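Local coordinates for Tox3 (Phaeosphaeria nodorum, PDB 6WES), which acts as a necrotrophic effector, a secreted toxin of a fungal wheat pathogen probably recognised through the host gene Snn3, here as the part probably left after pro-domain removal, at residues A[18-23]-A[94-99]. Sequence-based numbering, arbitrary orientation.
Sequences RERTGI and CLYQLR
Ile23 and Tyr96 make the main apolar part of this contact, a case of one long aromatic side chain reaching from one strand to the start of another, at the end of a distant hairpin loop. The Ile23 methyl CD1 approaches the ring obliquely, nearest to Tyr96 CE1 at 3.6 Å and close also to CD1 and CZ, and the extended isoleucine chain (chi2 172°) carries it there. Arg20 CB packs 3.7 Å from Tyr96 OH. Nearby, Glu19 lays its CB 4.0 Å from Cys94 SG, whose disulfide to Cys131 ties two neighbouring strands together.

The polar part is gathered at the phenol oxygen. No direct hydrogen bond joins the segments; instead a water accepts from Arg20 NE at 2.7 Å and donates to Tyr96 OH at 2.8 Å, lying in the plane of both the guanidinium and the ring. Glu129 also hydrogen-bonds Tyr96 OH through one carboxylate oxygen and the backbone N of Glu19 through the other, giving a second polar link between ring and loop.

Residues 18-22 lie in the loop between strands 2-16 and 23-36, with Gly22 and Ile23 forming a G1 bulge opposite His15. The loop and the first residue of strand 23-36 pack against strand 92-105, itself flanked by strands 72-85 and 126-133 in the antiparallel sheet of this beta-barrel effector.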
ATOM      1  N   ARG A  18     -14.441   8.425 -13.506  1.00 16.82           N
ATOM      2  CA  ARG A  18     -15.377   9.186 -14.335  1.00 18.27           C
ATOM      3  C   ARG A  18     -15.001   9.118 -15.808  1.00 21.39           C
ATOM      4  O   ARG A  18     -15.881   9.035 -16.673  1.00 24.54           O
ATOM      5  CB  ARG A  18     -15.502  10.642 -13.872  1.00 22.04           C
ATOM      6  CG  ARG A  18     -16.513  11.419 -14.734  1.00 29.43           C
ATOM      7  CD  ARG A  18     -16.992  12.698 -14.082  1.00 33.77           C
ATOM      8  NE  ARG A  18     -17.551  12.462 -12.750  1.00 35.15           N
ATOM      9  CZ  ARG A  18     -18.022  13.432 -11.968  1.00 34.05           C
ATOM     10  NH1 ARG A  18     -18.012  14.695 -12.392  1.00 31.86           N
ATOM     11  NH2 ARG A  18     -18.501  13.141 -10.767  1.00 32.67           N
ATOM     12  N   GLU A  19     -13.707   9.184 -16.123  1.00 21.05           N
ATOM     13  CA  GLU A  19     -13.264   9.224 -17.510  1.00 24.51           C
ATOM     14  C   GLU A  19     -12.781   7.888 -18.046  1.00 26.41           C
ATOM     15  O   GLU A  19     -12.724   7.721 -19.266  1.00 31.10           O
ATOM     16  CB  GLU A  19     -12.151  10.262 -17.704  1.00 28.05           C
ATOM     17  CG  GLU A  19     -12.603  11.685 -17.456  1.00 31.83           C
ATOM     18  CD  GLU A  19     -13.656  12.136 -18.433  1.00 35.32           C
ATOM     19  OE1 GLU A  19     -13.576  11.745 -19.618  1.00 37.01           O
ATOM     20  OE2 GLU A  19     -14.580  12.856 -18.001  1.00 37.14           O
ATOM     21  N   ARG A  20     -12.444   6.937 -17.178  1.00 21.52           N
ATOM     22  CA  ARG A  20     -11.905   5.655 -17.605  1.00 22.50           C
ATOM     23  C   ARG A  20     -12.338   4.594 -16.607  1.00 18.90           C
ATOM     24  O   ARG A  20     -12.314   4.837 -15.397  1.00 18.03           O
ATOM     25  CB  ARG A  20     -10.375   5.677 -17.647  1.00 25.54           C
ATOM     26  CG  ARG A  20      -9.805   4.371 -18.153  1.00 31.05           C
ATOM     27  CD  ARG A  20      -8.334   4.464 -18.383  1.00 35.68           C
ATOM     28  NE  ARG A  20      -7.986   5.671 -19.134  1.00 39.39           N
ATOM     29  CZ  ARG A  20      -7.331   5.674 -20.292  1.00 40.49           C
ATOM     30  NH1 ARG A  20      -6.927   4.529 -20.833  1.00 38.93           N
ATOM     31  NH2 ARG A  20      -7.068   6.825 -20.901  1.00 40.07           N
ATOM     32  N   THR A  21     -12.712   3.418 -17.110  1.00 18.57           N
ATOM     33  CA  THR A  21     -13.092   2.307 -16.249  1.00 17.97           C
ATOM     34  C   THR A  21     -12.136   1.133 -16.430  1.00 17.04           C
ATOM     35  O   THR A  21     -11.303   1.105 -17.338  1.00 18.26           O
ATOM     36  CB  THR A  21     -14.525   1.869 -16.537  1.00 21.93           C
ATOM     37  OG1 THR A  21     -14.618   1.496 -17.918  1.00 21.26           O
ATOM     38  CG2 THR A  21     -15.477   3.030 -16.270  1.00 23.97           C
ATOM     39  N   GLY A  22     -12.259   0.164 -15.525  1.00 13.78           N
ATOM     40  CA  GLY A  22     -11.458  -1.045 -15.584  1.00 12.90           C
ATOM     41  C   GLY A  22      -9.977  -0.855 -15.337  1.00 14.02           C
ATOM     42  O   GLY A  22      -9.154  -1.614 -15.885  1.00 14.67           O
ATOM     43  N   ILE A  23      -9.602   0.105 -14.492  1.00 12.10           N
ATOM     44  CA  ILE A  23      -8.198   0.393 -14.224  1.00 11.67           C
ATOM     45  C   ILE A  23      -7.707  -0.617 -13.202  1.00 10.72           C
ATOM     46  O   ILE A  23      -8.108  -0.577 -12.037  1.00 10.60           O
ATOM     47  CB  ILE A  23      -8.013   1.826 -13.715  1.00 11.50           C
ATOM     48  CG1 ILE A  23      -8.619   2.833 -14.702  1.00 14.12           C
ATOM     49  CG2 ILE A  23      -6.546   2.080 -13.454  1.00 12.08           C
ATOM     50  CD1 ILE A  23      -8.635   4.261 -14.170  1.00 15.96           C
ATOM     51  N   CYS A  94      -5.457  12.622 -17.439  1.00 10.88           N
ATOM     52  CA  CYS A  94      -5.967  12.338 -16.106  1.00 11.36           C
ATOM     53  C   CYS A  94      -4.841  11.876 -15.206  1.00 11.46           C
ATOM     54  O   CYS A  94      -4.055  11.003 -15.580  1.00 13.48           O
ATOM     55  CB  CYS A  94      -7.027  11.233 -16.156  1.00 11.91           C
ATOM     56  SG  CYS A  94      -8.484  11.669 -17.160  1.00 18.36           S
ATOM     57  N   LEU A  95      -4.817  12.403 -13.999  1.00 11.40           N
ATOM     58  CA  LEU A  95      -3.915  11.934 -12.962  1.00 11.60           C
ATOM     59  C   LEU A  95      -4.714  11.095 -11.974  1.00 10.79           C
ATOM     60  O   LEU A  95      -5.805  11.489 -11.559  1.00 11.44           O
ATOM     61  CB  LEU A  95      -3.302  13.128 -12.228  1.00 17.22           C
ATOM     62  CG  LEU A  95      -2.340  12.704 -11.121  1.00 21.44           C
ATOM     63  CD1 LEU A  95      -1.119  11.976 -11.657  1.00 23.02           C
ATOM     64  CD2 LEU A  95      -1.924  13.909 -10.313  1.00 26.05           C
ATOM     65  N   TYR A  96      -4.172   9.952 -11.612  1.00 11.15           N
ATOM     66  CA  TYR A  96      -4.809   9.007 -10.705  1.00  9.95           C
ATOM     67  C   TYR A  96      -3.928   8.803  -9.494  1.00 13.65           C
ATOM     68  O   TYR A  96      -2.700   8.789  -9.606  1.00 16.13           O
ATOM     69  CB  TYR A  96      -4.982   7.645 -11.369  1.00 11.44           C
ATOM     70  CG  TYR A  96      -5.932   7.746 -12.507  1.00 10.96           C
ATOM     71  CD1 TYR A  96      -7.295   7.584 -12.311  1.00 11.79           C
ATOM     72  CD2 TYR A  96      -5.461   8.031 -13.783  1.00 11.32           C
ATOM     73  CE1 TYR A  96      -8.182   7.720 -13.373  1.00 11.53           C
ATOM     74  CE2 TYR A  96      -6.318   8.177 -14.825  1.00 12.04           C
ATOM     75  CZ  TYR A  96      -7.676   8.021 -14.608  1.00 11.60           C
ATOM     76  OH  TYR A  96      -8.535   8.182 -15.671  1.00 15.20           O
ATOM     77  N   GLN A  97      -4.557   8.642  -8.345  1.00 10.41           N
ATOM     78  CA  GLN A  97      -3.846   8.279  -7.130  1.00 10.31           C
ATOM     79  C   GLN A  97      -4.560   7.114  -6.461  1.00 10.57           C
ATOM     80  O   GLN A  97      -5.757   7.213  -6.135  1.00 11.09           O
ATOM     81  CB  GLN A  97      -3.801   9.464  -6.186  1.00 10.58           C
ATOM     82  CG  GLN A  97      -2.995   9.166  -4.930  1.00 10.79           C
ATOM     83  CD  GLN A  97      -2.747  10.426  -4.152  1.00 12.10           C
ATOM     84  OE1 GLN A  97      -3.490  10.744  -3.218  1.00 13.94           O
ATOM     85  NE2 GLN A  97      -1.704  11.158  -4.534  1.00 13.26           N
ATOM     86  N   LEU A  98      -3.830   6.025  -6.266  1.00  9.49           N
ATOM     87  CA  LEU A  98      -4.333   4.825  -5.611  1.00  9.08           C
ATOM     88  C   LEU A  98      -3.793   4.801  -4.190  1.00  9.66           C
ATOM     89  O   LEU A  98      -2.591   5.020  -3.970  1.00 11.31           O
ATOM     90  CB  LEU A  98      -3.837   3.600  -6.368  1.00 11.05           C
ATOM     91  CG  LEU A  98      -4.158   2.236  -5.762  1.00 11.14           C
ATOM     92  CD1 LEU A  98      -5.687   2.054  -5.604  1.00 13.45           C
ATOM     93  CD2 LEU A  98      -3.579   1.179  -6.662  1.00 14.81           C
ATOM     94  N   ARG A  99      -4.686   4.623  -3.232  1.00  8.80           N
ATOM     95  CA  ARG A  99      -4.335   4.611  -1.814  1.00  8.42           C
ATOM     96  C   ARG A  99      -4.650   3.213  -1.288  1.00  9.47           C
ATOM     97  O   ARG A  99      -5.823   2.834  -1.147  1.00 10.20           O
ATOM     98  CB  ARG A  99      -5.116   5.691  -1.077  1.00  9.72           C
ATOM     99  CG  ARG A  99      -4.856   7.079  -1.645  1.00 10.97           C
ATOM    100  CD  ARG A  99      -5.647   8.170  -0.946  1.00 11.37           C
ATOM    101  NE  ARG A  99      -5.525   9.416  -1.690  1.00 12.69           N
ATOM    102  CZ  ARG A  99      -6.384  10.431  -1.605  1.00 12.54           C
ATOM    103  NH1 ARG A  99      -7.418  10.360  -0.762  1.00 15.54           N
ATOM    104  NH2 ARG A  99      -6.187  11.514  -2.333  1.00 14.19           N
TER
HETATM  105  O   HOH W   1      -7.942   8.294 -18.377  1.00 28.83           O